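Long-range contacts in putative sugar binding protein (Bacteroides vulgatus ATCC 8482, PDB 3KEZ), which probably binds sugars at the outer membrane as a SusD-family nutrient-binding protein, and carries a calcium ion: residues 409-414 with 429-434; 286-291 with 420-425; 45-50 with 398-403; 70-75 with 438-443. One frame throughout, in Å; residues are numbered along the deposited sequence.

Contact 1 (409-414 with 429-434); sequences VKRIDV and MEYDWN. With EDO (1,2-ethanediol), chain I.
Val409 opens a two-residue antiparallel bridge: its N gives a hydrogen bond of 2.7 Å to Tyr431 O, nearly along the C=O axis, and its O accepts from Tyr431 N at 2.9 Å, so Val409 and Tyr431 form the hydrogen-bonded pair. On this buried face Val409 CG1, anti to the backbone N, rests against Tyr431 CZ at 3.5 Å. Lys410 and Glu430, the non-hydrogen-bonded pair, project from the exposed side; the Lys410 methylenes pass obliquely along the Glu430 carboxylate, and Lys410 NZ stays 4.5 Å from Glu430 OE1. Arg411 N continues the pairing with 2.7 Å to Met429 O. The phenol of Tyr431 stands end-on over one face of the Arg411 guanidinium, OH 3.1 Å from Arg411 CZ and the planes 86° apart. Tyr431 has CG in the crowded position (chi1 42°), and its OH bonds to Thr51 O, while Arg411 uses Gly52, Tyr68 and Tyr428 carbonyls. The bent selenomethionine Met429 sets CE 3.2 Å from Arg411 O and near Asp413 CB. Beyond the bridge, Asp432 OD2 accepts from O1 of 1,2-ethanediol, probably a crystallisation additive, at 2.6 Å. A leucine at Tyr431 removes the hydroxyl that bonds to Thr51 O, and would probably leave the guanidinium less well held. The chemistry splits by face: a buried cation, bound by carbonyls and met end-on by a phenol hydroxyl, against an exposed pair of opposite charges too far apart for a salt bridge.

Contact 2 (286-291 with 420-425); sequences ITCSFY and NKTKHN
Two waters carry the polar link between the segments, which share no direct hydrogen bond. One donates to Ile286 O at 3.0 Å and also pairs with Thr422 OG1 at 2.7 Å; the other joins Ser289 OG and His424 NE2, 2.7 Å from each. Thr422 OG1 has a second partner in Tyr312 O, and His424 ND1 bonds to Tyr68 OH, so that both ring nitrogens of the histidine are engaged. Here the chain enters helix 288-295, and Thr287 is its N-cap. With OG1 between the backbone N and the carbonyl carbon (chi1 53°), Thr287 accepts a weak capping bond from Phe290 N at 3.4 Å, while OG1 also bonds to Asp53 O. The same torsion sets CG2 anti to the carbonyl carbon, which brings this methyl to the other segment. Van der Waals contact then falls to three groups. Thr287 CG2 meets His424 CE1 at 3.4 Å, the two side chains crossing obliquely. Thr422, whose CB points at the helix start, holds CG2 anti to its own N and 3.3 Å from Ile286 O. Cys288 SG lies 3.3 Å from Thr422 O and within 3.9 Å of Thr422 CB.

Contact 3 (45-50 with 398-403); sequences VYYGDV and RMYDVI
Two short helices, 43-50 and 398-403, cross in the buried interior of this SusD-family protein, their local axes 7.5 Å apart at closest approach and inclined at 56°. Gly48 makes the near approach: its CA lies 5.0 Å from Met399 CA and, with no side chain intervening, 4.2 Å from Tyr400 CE2. At the kink in helix 43-50, Gly48 O turns to the first turn of the partner helix and accepts from Met399 N at 2.8 Å in a nearly straight bond (171°), in the carbonyl plane. A water extends this link, donating to Asp49 OD1 and accepting from Arg398 N. Beside the backbone bond, the side chains of Tyr47, with CG anti to its N, and Tyr400 cross at about a right angle. Two atoms approach the Tyr47 ring obliquely: Tyr400 OH, 3.2 Å from Tyr47 CD2, and CE of the bent selenomethionine Met399, 3.5 Å from Tyr47 CE2. An alanine at Tyr400 takes away the ring, and would probably loosen the packing at Tyr47 and Gly48. Tyr47 OH is bonded to Ile438 O, and Arg398 NE forms a salt bridge with Asp53. Two first-turn N-H groups, of Arg398 and Met399, are thus satisfied by a bridging water and the Gly48 carbonyl respectively.

Contact 4 (70-75 with 438-443); sequences FNFTKD and ILLPIP
Phe72 and Leu440 lie side by side and point the same way, each with CG anti to its carbonyl carbon, so that the ring and the isobutyl group run alongside rather than tip to tip. Their nearest atoms are Phe72 CD2 and Leu440 CD2, 4.0 Å apart, the methyl reaching the ring obliquely. Leu440 continues onto helices 80-96 and 109-134 through His81 and Ile133, while the Phe72 ring meets Tyr67 edge-to-face. Pro441 points its ring at the other segment and fits mainly against main chain, with Phe72 CB also near its CD: Pro441 CG is 3.6 Å from Thr73 O, and Pro441 CB is 4.1 Å from Lys74 CA. The Lys74 side chain leads away from this contact. At the other end the Phe70 ring is turned so that CE1 approaches the backbone of Ile438, 4.4 Å from its CA, whereas the isoleucine side chain is directed away. Phe70 ends helix 65-68 in a Schellman motif with positive phi (46°); its ring also meets Tyr431 and Phe435 edge-to-face. The two irregular segments run in nearly the same direction, 22° apart, yet no hydrogen bond joins them directly, and two of the three nearest CA pairs are more than 7 Å apart. A water at the far end donates to Lys74 O at 2.5 Å and to Ile442 O at 2.9 Å. Beyond this single bridge, the two loops meet through mainly apolar contact, made by the phenylalanine rings, Leu440 and Pro441.

In the fold
Contact 3 lies deepest, its centre about 9 Å from the centre of the chain, whereas the centres of contacts 1, 2 and 4 lie 20 to 23 Å out; contact 2 is nevertheless buried, and contacts 1 and 4 are partly so. Contacts 3 and 4 join the N-terminal part of the chain to its C-terminal part and meet at Tyr47 and Ile438. Helix 398-403 leads into strand 409-410, so contact 1 follows contact 3 along the chain, and Val409 packs on Val402. Asp413 probably bonds to His424 N, tying contact 1 to contact 2. Direct backbone bonds dominate contact 1, one joins the helices of contact 3, and waters supply the polar links of contacts 2 and 4.

Contact 1 (409-414 with 429-434)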
# COMPACT_ATOMS: atom_id res chain seq x y z
N VAL A 409 16.81 -8.35 -1.70
CA VAL A 409 16.92 -6.94 -2.11
C VAL A 409 18.41 -6.61 -2.34
O VAL A 409 19.26 -6.81 -1.45
CB VAL A 409 16.29 -6.00 -1.08
CG1 VAL A 409 16.55 -4.51 -1.43
CG2 VAL A 409 14.73 -6.32 -0.88
N LYS A 410 18.74 -6.15 -3.53
CA LYS A 410 20.14 -5.82 -3.85
C LYS A 410 20.21 -4.37 -4.37
O LYS A 410 19.82 -4.11 -5.49
CB LYS A 410 20.69 -6.81 -4.89
CG LYS A 410 20.95 -8.19 -4.27
CD LYS A 410 21.43 -9.23 -5.25
CE LYS A 410 21.65 -10.59 -4.61
NZ LYS A 410 22.32 -11.54 -5.54
N ARG A 411 20.63 -3.45 -3.52
CA ARG A 411 20.93 -2.07 -3.91
C ARG A 411 22.22 -2.07 -4.74
O ARG A 411 23.20 -2.71 -4.34
CB ARG A 411 21.08 -1.20 -2.67
CG ARG A 411 19.76 -1.01 -1.94
CD ARG A 411 19.94 -0.49 -0.56
NE ARG A 411 18.67 -0.11 0.02
CZ ARG A 411 18.51 0.32 1.26
NH1 ARG A 411 19.54 0.40 2.13
NH2 ARG A 411 17.30 0.69 1.64
N ILE A 412 22.19 -1.41 -5.89
CA ILE A 412 23.30 -1.40 -6.86
C ILE A 412 23.95 -0.01 -6.87
O ILE A 412 23.29 1.00 -7.13
CB ILE A 412 22.83 -1.74 -8.30
CG1 ILE A 412 21.77 -2.86 -8.30
CG2 ILE A 412 24.02 -2.14 -9.19
CD1 ILE A 412 22.20 -4.10 -7.61
N ASP A 413 25.22 0.08 -6.57
CA ASP A 413 25.78 1.43 -6.54
C ASP A 413 26.31 1.78 -7.91
O ASP A 413 27.49 1.69 -8.16
CB ASP A 413 26.83 1.62 -5.43
CG ASP A 413 26.88 3.09 -4.93
OD1 ASP A 413 25.88 3.87 -5.04
OD2 ASP A 413 27.96 3.46 -4.44
N VAL A 414 25.40 2.11 -8.81
CA VAL A 414 25.76 2.58 -10.15
C VAL A 414 25.49 4.08 -10.20
O VAL A 414 24.65 4.58 -9.46
CB VAL A 414 24.96 1.87 -11.27
CG1 VAL A 414 25.47 0.46 -11.43
CG2 VAL A 414 23.46 1.87 -10.97
N MSE A 429 23.35 -3.06 1.76
CA MSE A 429 23.20 -3.09 0.32
C MSE A 429 22.49 -4.35 -0.22
O MSE A 429 21.86 -4.30 -1.27
CB MSE A 429 24.55 -2.87 -0.35
CG MSE A 429 25.20 -1.49 -0.00
SE MSE A 429 24.30 -0.05 -0.87
CE MSE A 429 24.79 -0.42 -2.71
N GLU A 430 22.53 -5.46 0.51
CA GLU A 430 21.88 -6.68 0.07
C GLU A 430 21.26 -7.31 1.29
O GLU A 430 21.92 -7.41 2.30
CB GLU A 430 22.86 -7.66 -0.59
CG GLU A 430 23.69 -7.07 -1.77
CD GLU A 430 24.31 -8.12 -2.72
OE1 GLU A 430 24.51 -9.29 -2.33
OE2 GLU A 430 24.62 -7.74 -3.88
N TYR A 431 20.00 -7.72 1.21
CA TYR A 431 19.33 -8.36 2.36
C TYR A 431 18.05 -9.10 1.90
O TYR A 431 17.46 -8.79 0.87
CB TYR A 431 19.00 -7.32 3.44
CG TYR A 431 18.46 -6.01 2.88
CD1 TYR A 431 19.33 -4.97 2.53
CD2 TYR A 431 17.09 -5.82 2.67
CE1 TYR A 431 18.84 -3.76 1.98
CE2 TYR A 431 16.59 -4.65 2.13
CZ TYR A 431 17.48 -3.61 1.77
OH TYR A 431 17.00 -2.41 1.23
N ASP A 432 17.66 -10.08 2.69
CA ASP A 432 16.55 -10.95 2.40
C ASP A 432 15.73 -11.09 3.67
O ASP A 432 15.95 -10.35 4.60
CB ASP A 432 17.06 -12.30 1.90
CG ASP A 432 18.01 -12.99 2.86
OD1 ASP A 432 17.93 -12.81 4.12
OD2 ASP A 432 18.86 -13.74 2.35
N TRP A 433 14.81 -12.05 3.73
CA TRP A 433 13.93 -12.21 4.89
C TRP A 433 14.62 -12.70 6.17
O TRP A 433 13.95 -12.86 7.19
CB TRP A 433 12.70 -13.05 4.53
CG TRP A 433 12.96 -14.49 4.08
CD1 TRP A 433 14.02 -15.30 4.41
CD2 TRP A 433 12.08 -15.29 3.29
NE1 TRP A 433 13.87 -16.55 3.84
CE2 TRP A 433 12.68 -16.56 3.14
CE3 TRP A 433 10.85 -15.05 2.67
CZ2 TRP A 433 12.09 -17.57 2.41
CZ3 TRP A 433 10.25 -16.05 1.96
CH2 TRP A 433 10.87 -17.29 1.82
N ASN A 434 15.94 -12.87 6.12
CA ASN A 434 16.70 -13.18 7.32
C ASN A 434 17.24 -11.92 7.96
O ASN A 434 17.79 -12.00 9.02
CB ASN A 434 17.83 -14.17 7.02
CG ASN A 434 17.32 -15.50 6.55
OD1 ASN A 434 16.60 -16.17 7.28
ND2 ASN A 434 17.64 -15.88 5.31
C1 EDO I . 20.75 -15.95 4.24
O1 EDO I . 20.43 -14.56 4.31
C2 EDO I . 21.97 -16.09 3.35
O2 EDO I . 23.09 -15.55 4.03

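Contact 2 (286-291 with 420-425)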
# COMPACT_ATOMS: atom_id res chain seq x y z
N ILE A 286 14.34 8.43 -6.80
CA ILE A 286 14.63 7.11 -7.38
C ILE A 286 16.13 6.83 -7.27
O ILE A 286 16.93 7.75 -7.24
CB ILE A 286 14.18 6.98 -8.83
CG1 ILE A 286 15.00 7.87 -9.76
CG2 ILE A 286 12.66 7.19 -8.99
CD1 ILE A 286 14.56 7.79 -11.22
N THR A 287 16.50 5.55 -7.18
CA THR A 287 17.90 5.16 -7.25
C THR A 287 18.38 5.21 -8.72
O THR A 287 17.57 5.18 -9.65
CB THR A 287 18.11 3.75 -6.70
OG1 THR A 287 17.20 2.88 -7.38
CG2 THR A 287 17.82 3.72 -5.14
N CYS A 288 19.69 5.30 -8.92
CA CYS A 288 20.23 5.25 -10.28
C CYS A 288 19.89 3.96 -11.01
O CYS A 288 19.57 3.97 -12.21
CB CYS A 288 21.74 5.42 -10.26
SG CYS A 288 22.24 7.09 -9.74
N SER A 289 20.00 2.85 -10.31
CA SER A 289 19.67 1.55 -10.90
C SER A 289 18.21 1.50 -11.39
O SER A 289 17.94 0.93 -12.45
CB SER A 289 19.93 0.38 -9.93
OG SER A 289 19.26 0.50 -8.68
N PHE A 290 17.28 2.11 -10.65
CA PHE A 290 15.89 2.10 -11.10
C PHE A 290 15.69 3.03 -12.32
O PHE A 290 15.00 2.68 -13.26
CB PHE A 290 14.91 2.51 -10.01
CG PHE A 290 13.49 2.60 -10.52
CD1 PHE A 290 12.76 1.47 -10.73
CD2 PHE A 290 12.93 3.82 -10.83
CE1 PHE A 290 11.44 1.55 -11.20
CE2 PHE A 290 11.66 3.90 -11.33
CZ PHE A 290 10.90 2.75 -11.50
N TYR A 291 16.31 4.21 -12.27
CA TYR A 291 16.30 5.10 -13.44
C TYR A 291 16.84 4.40 -14.69
O TYR A 291 16.23 4.49 -15.77
CB TYR A 291 17.07 6.38 -13.14
CG TYR A 291 17.08 7.39 -14.26
CD1 TYR A 291 15.91 7.78 -14.88
CD2 TYR A 291 18.28 7.93 -14.71
CE1 TYR A 291 15.90 8.71 -15.89
CE2 TYR A 291 18.30 8.86 -15.75
CZ TYR A 291 17.11 9.25 -16.33
OH TYR A 291 17.14 10.13 -17.33
N ASN A 420 23.13 13.20 -11.12
CA ASN A 420 24.52 13.03 -10.71
C ASN A 420 24.77 13.20 -9.23
O ASN A 420 25.89 13.00 -8.79
CB ASN A 420 25.48 13.91 -11.54
CG ASN A 420 25.33 15.40 -11.28
OD1 ASN A 420 24.89 15.81 -10.22
ND2 ASN A 420 25.72 16.21 -12.25
N LYS A 421 23.75 13.57 -8.46
CA LYS A 421 23.89 13.61 -6.99
C LYS A 421 23.25 12.42 -6.27
O LYS A 421 23.32 12.32 -5.05
CB LYS A 421 23.33 14.92 -6.43
CG LYS A 421 24.19 16.13 -6.78
CD LYS A 421 23.56 17.44 -6.32
CE LYS A 421 24.37 18.63 -6.84
NZ LYS A 421 23.53 19.83 -7.00
N THR A 422 22.63 11.52 -7.03
CA THR A 422 21.97 10.37 -6.44
C THR A 422 22.98 9.25 -6.25
O THR A 422 23.54 8.73 -7.22
CB THR A 422 20.86 9.85 -7.40
OG1 THR A 422 19.94 10.90 -7.70
CG2 THR A 422 20.13 8.63 -6.79
N LYS A 423 23.19 8.83 -5.02
CA LYS A 423 24.13 7.74 -4.77
C LYS A 423 23.72 7.07 -3.46
O LYS A 423 23.20 7.73 -2.55
CB LYS A 423 25.58 8.25 -4.70
CG LYS A 423 25.90 9.16 -3.54
CD LYS A 423 27.44 9.55 -3.53
CE LYS A 423 28.38 8.31 -3.48
NZ LYS A 423 29.84 8.58 -3.19
N HIS A 424 23.96 5.77 -3.36
CA HIS A 424 23.64 5.07 -2.12
C HIS A 424 24.52 5.56 -0.95
O HIS A 424 25.66 6.00 -1.14
CB HIS A 424 23.70 3.55 -2.30
CG HIS A 424 22.53 3.00 -3.03
ND1 HIS A 424 21.27 2.90 -2.46
CD2 HIS A 424 22.40 2.57 -4.30
CE1 HIS A 424 20.43 2.41 -3.35
NE2 HIS A 424 21.09 2.19 -4.48
N ASN A 425 23.98 5.53 0.25
CA ASN A 425 24.74 5.88 1.44
C ASN A 425 24.16 5.10 2.61
O ASN A 425 23.37 5.61 3.39
CB ASN A 425 24.68 7.39 1.70
CG ASN A 425 25.54 7.82 2.85
OD1 ASN A 425 26.36 7.05 3.37
ND2 ASN A 425 25.38 9.07 3.25
O HOH W 1 17.35 10.48 -8.31
O HOH W 2 19.78 0.45 -6.03

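Contact 3 (45-50 with 398-403)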
# COMPACT_ATOMS: atom_id res chain seq x y z
N VAL A 45 2.91 4.64 3.34
CA VAL A 45 3.16 4.50 1.93
C VAL A 45 4.63 4.35 1.64
O VAL A 45 5.04 3.41 0.99
CB VAL A 45 2.51 5.63 1.12
CG1 VAL A 45 2.65 5.35 -0.39
CG2 VAL A 45 1.00 5.72 1.50
N TYR A 46 5.46 5.28 2.12
CA TYR A 46 6.83 5.26 1.68
C TYR A 46 7.66 4.10 2.22
O TYR A 46 8.72 3.81 1.67
CB TYR A 46 7.55 6.59 1.90
CG TYR A 46 7.86 7.04 3.33
CD1 TYR A 46 8.75 6.37 4.12
CD2 TYR A 46 7.35 8.22 3.81
CE1 TYR A 46 9.07 6.83 5.39
CE2 TYR A 46 7.65 8.69 5.09
CZ TYR A 46 8.54 8.01 5.85
OH TYR A 46 8.87 8.48 7.11
N TYR A 47 7.23 3.49 3.31
CA TYR A 47 8.02 2.43 3.98
C TYR A 47 8.55 1.39 2.98
O TYR A 47 9.76 1.14 2.89
CB TYR A 47 7.20 1.74 5.08
CG TYR A 47 7.95 0.71 5.89
CD1 TYR A 47 8.82 1.08 6.88
CD2 TYR A 47 7.79 -0.66 5.63
CE1 TYR A 47 9.52 0.12 7.62
CE2 TYR A 47 8.50 -1.61 6.35
CZ TYR A 47 9.32 -1.23 7.35
OH TYR A 47 9.98 -2.19 8.08
N GLY A 48 7.66 0.85 2.15
CA GLY A 48 8.05 -0.22 1.25
C GLY A 48 8.91 0.22 0.07
O GLY A 48 9.43 -0.63 -0.69
N ASP A 49 9.03 1.54 -0.14
CA ASP A 49 9.86 2.05 -1.23
C ASP A 49 11.31 2.29 -0.76
O ASP A 49 12.26 1.77 -1.38
CB ASP A 49 9.28 3.35 -1.82
CG ASP A 49 8.03 3.10 -2.68
OD1 ASP A 49 8.14 2.49 -3.76
OD2 ASP A 49 6.95 3.57 -2.31
N VAL A 50 11.49 3.04 0.34
CA VAL A 50 12.85 3.43 0.73
C VAL A 50 13.61 2.31 1.43
O VAL A 50 14.80 2.41 1.58
CB VAL A 50 12.91 4.70 1.57
CG1 VAL A 50 12.23 5.82 0.79
CG2 VAL A 50 12.27 4.49 2.95
N ARG A 398 7.69 -2.04 -3.28
CA ARG A 398 8.87 -2.78 -3.78
C ARG A 398 9.54 -3.71 -2.75
O ARG A 398 9.77 -4.87 -3.07
CB ARG A 398 9.91 -1.84 -4.39
CG ARG A 398 11.19 -2.50 -4.92
CD ARG A 398 10.99 -3.45 -6.07
NE ARG A 398 12.27 -4.05 -6.47
CZ ARG A 398 12.40 -5.07 -7.31
NH1 ARG A 398 11.34 -5.65 -7.90
NH2 ARG A 398 13.61 -5.53 -7.56
N MSE A 399 9.90 -3.22 -1.56
CA MSE A 399 10.67 -4.06 -0.65
C MSE A 399 9.86 -5.31 -0.36
O MSE A 399 10.36 -6.43 -0.44
CB MSE A 399 11.05 -3.33 0.63
CG MSE A 399 11.76 -4.20 1.63
SE MSE A 399 10.55 -5.18 2.81
CE MSE A 399 9.75 -3.70 3.77
N TYR A 400 8.58 -5.13 -0.07
CA TYR A 400 7.73 -6.25 0.30
C TYR A 400 7.66 -7.31 -0.82
O TYR A 400 7.65 -8.52 -0.54
CB TYR A 400 6.31 -5.77 0.55
CG TYR A 400 6.09 -4.87 1.72
CD1 TYR A 400 6.44 -5.28 3.02
CD2 TYR A 400 5.42 -3.65 1.58
CE1 TYR A 400 6.14 -4.46 4.13
CE2 TYR A 400 5.11 -2.83 2.69
CZ TYR A 400 5.49 -3.26 3.96
OH TYR A 400 5.21 -2.50 5.06
N ASP A 401 7.59 -6.83 -2.07
CA ASP A 401 7.46 -7.72 -3.22
C ASP A 401 8.68 -8.56 -3.49
O ASP A 401 8.58 -9.70 -3.96
CB ASP A 401 7.10 -6.92 -4.48
CG ASP A 401 5.70 -6.34 -4.42
OD1 ASP A 401 4.82 -6.94 -3.75
OD2 ASP A 401 5.49 -5.25 -5.04
N VAL A 402 9.86 -8.01 -3.24
CA VAL A 402 11.06 -8.81 -3.30
C VAL A 402 11.09 -9.82 -2.12
O VAL A 402 11.22 -11.06 -2.32
CB VAL A 402 12.30 -7.90 -3.25
CG1 VAL A 402 13.57 -8.74 -3.30
CG2 VAL A 402 12.27 -6.92 -4.44
N ILE A 403 10.92 -9.29 -0.93
CA ILE A 403 11.17 -10.03 0.30
C ILE A 403 10.15 -11.19 0.44
O ILE A 403 10.52 -12.29 0.84
CB ILE A 403 11.15 -9.12 1.54
CG1 ILE A 403 12.37 -8.18 1.58
CG2 ILE A 403 11.06 -9.97 2.84
CD1 ILE A 403 13.79 -8.89 1.68
O HOH W 3 6.58 0.65 -4.70

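Contact 4 (70-75 with 438-443)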
# COMPACT_ATOMS: atom_id res chain seq x y z
N PHE A 70 18.09 1.67 7.53
CA PHE A 70 17.76 0.73 8.59
C PHE A 70 18.46 1.11 9.88
O PHE A 70 19.18 0.29 10.48
CB PHE A 70 18.14 -0.69 8.17
CG PHE A 70 17.43 -1.13 6.96
CD1 PHE A 70 16.13 -1.63 7.06
CD2 PHE A 70 18.02 -1.03 5.71
CE1 PHE A 70 15.47 -2.05 5.94
CE2 PHE A 70 17.36 -1.43 4.59
CZ PHE A 70 16.08 -1.96 4.70
N ASN A 71 18.26 2.34 10.31
CA ASN A 71 19.00 2.92 11.41
C ASN A 71 18.23 2.92 12.72
O ASN A 71 18.68 3.54 13.68
CB ASN A 71 19.37 4.38 11.06
CG ASN A 71 20.50 4.91 11.88
OD1 ASN A 71 21.48 4.21 12.11
ND2 ASN A 71 20.38 6.17 12.34
N PHE A 72 17.06 2.29 12.80
CA PHE A 72 16.30 2.33 14.06
C PHE A 72 16.73 1.26 15.05
O PHE A 72 17.21 0.17 14.66
CB PHE A 72 14.78 2.23 13.84
CG PHE A 72 14.15 3.44 13.18
CD1 PHE A 72 14.19 4.68 13.78
CD2 PHE A 72 13.51 3.31 11.97
CE1 PHE A 72 13.60 5.79 13.18
CE2 PHE A 72 12.92 4.41 11.37
CZ PHE A 72 12.96 5.65 11.98
N THR A 73 16.56 1.58 16.33
CA THR A 73 16.84 0.67 17.44
C THR A 73 15.56 0.50 18.23
O THR A 73 14.60 1.24 18.05
CB THR A 73 17.85 1.23 18.48
OG1 THR A 73 17.21 2.24 19.27
CG2 THR A 73 19.12 1.79 17.84
N LYS A 74 15.56 -0.46 19.16
CA LYS A 74 14.38 -0.58 20.04
C LYS A 74 14.13 0.70 20.85
O LYS A 74 13.03 0.96 21.31
CB LYS A 74 14.48 -1.81 20.95
CG LYS A 74 15.22 -1.64 22.25
CD LYS A 74 16.70 -1.67 22.11
CE LYS A 74 17.36 -1.80 23.46
NZ LYS A 74 17.11 -3.16 23.97
N ASP A 75 15.17 1.48 21.07
CA ASP A 75 14.99 2.64 21.91
C ASP A 75 14.51 3.84 21.10
O ASP A 75 13.90 4.74 21.65
CB ASP A 75 16.26 2.94 22.70
CG ASP A 75 16.53 1.88 23.78
OD1 ASP A 75 15.62 1.55 24.56
OD2 ASP A 75 17.65 1.36 23.85
N ILE A 438 14.42 -5.71 8.41
CA ILE A 438 13.30 -5.51 7.49
C ILE A 438 11.99 -5.33 8.27
O ILE A 438 10.98 -4.90 7.70
CB ILE A 438 13.07 -6.66 6.46
CG1 ILE A 438 12.98 -8.00 7.18
CG2 ILE A 438 14.05 -6.59 5.30
CD1 ILE A 438 12.14 -8.99 6.47
N LEU A 439 12.01 -5.70 9.56
CA LEU A 439 10.92 -5.44 10.51
C LEU A 439 11.24 -4.22 11.38
O LEU A 439 12.34 -4.13 11.91
CB LEU A 439 10.69 -6.64 11.45
CG LEU A 439 10.61 -7.99 10.76
CD1 LEU A 439 10.34 -9.10 11.75
CD2 LEU A 439 9.53 -7.98 9.61
N LEU A 440 10.28 -3.30 11.54
CA LEU A 440 10.45 -2.27 12.57
C LEU A 440 10.46 -2.97 13.94
O LEU A 440 9.79 -4.01 14.13
CB LEU A 440 9.36 -1.16 12.53
CG LEU A 440 9.35 -0.13 11.38
CD1 LEU A 440 8.20 0.88 11.51
CD2 LEU A 440 10.66 0.62 11.27
N PRO A 441 11.24 -2.44 14.88
CA PRO A 441 11.13 -2.99 16.21
C PRO A 441 9.79 -2.61 16.84
O PRO A 441 9.15 -1.60 16.43
CB PRO A 441 12.31 -2.35 16.95
CG PRO A 441 12.51 -1.00 16.25
CD PRO A 441 12.03 -1.18 14.83
N ILE A 442 9.34 -3.39 17.81
CA ILE A 442 8.11 -3.05 18.55
C ILE A 442 8.38 -1.73 19.26
O ILE A 442 9.47 -1.56 19.82
CB ILE A 442 7.67 -4.16 19.53
CG1 ILE A 442 7.41 -5.49 18.80
CG2 ILE A 442 6.38 -3.76 20.25
CD1 ILE A 442 6.33 -5.44 17.68
N PRO A 443 7.44 -0.75 19.19
CA PRO A 443 7.80 0.52 19.80
C PRO A 443 7.97 0.44 21.31
O PRO A 443 7.21 -0.27 21.98
CB PRO A 443 6.62 1.44 19.48
CG PRO A 443 5.81 0.73 18.44
CD PRO A 443 6.33 -0.63 18.24
O HOH W 4 11.38 -0.84 21.81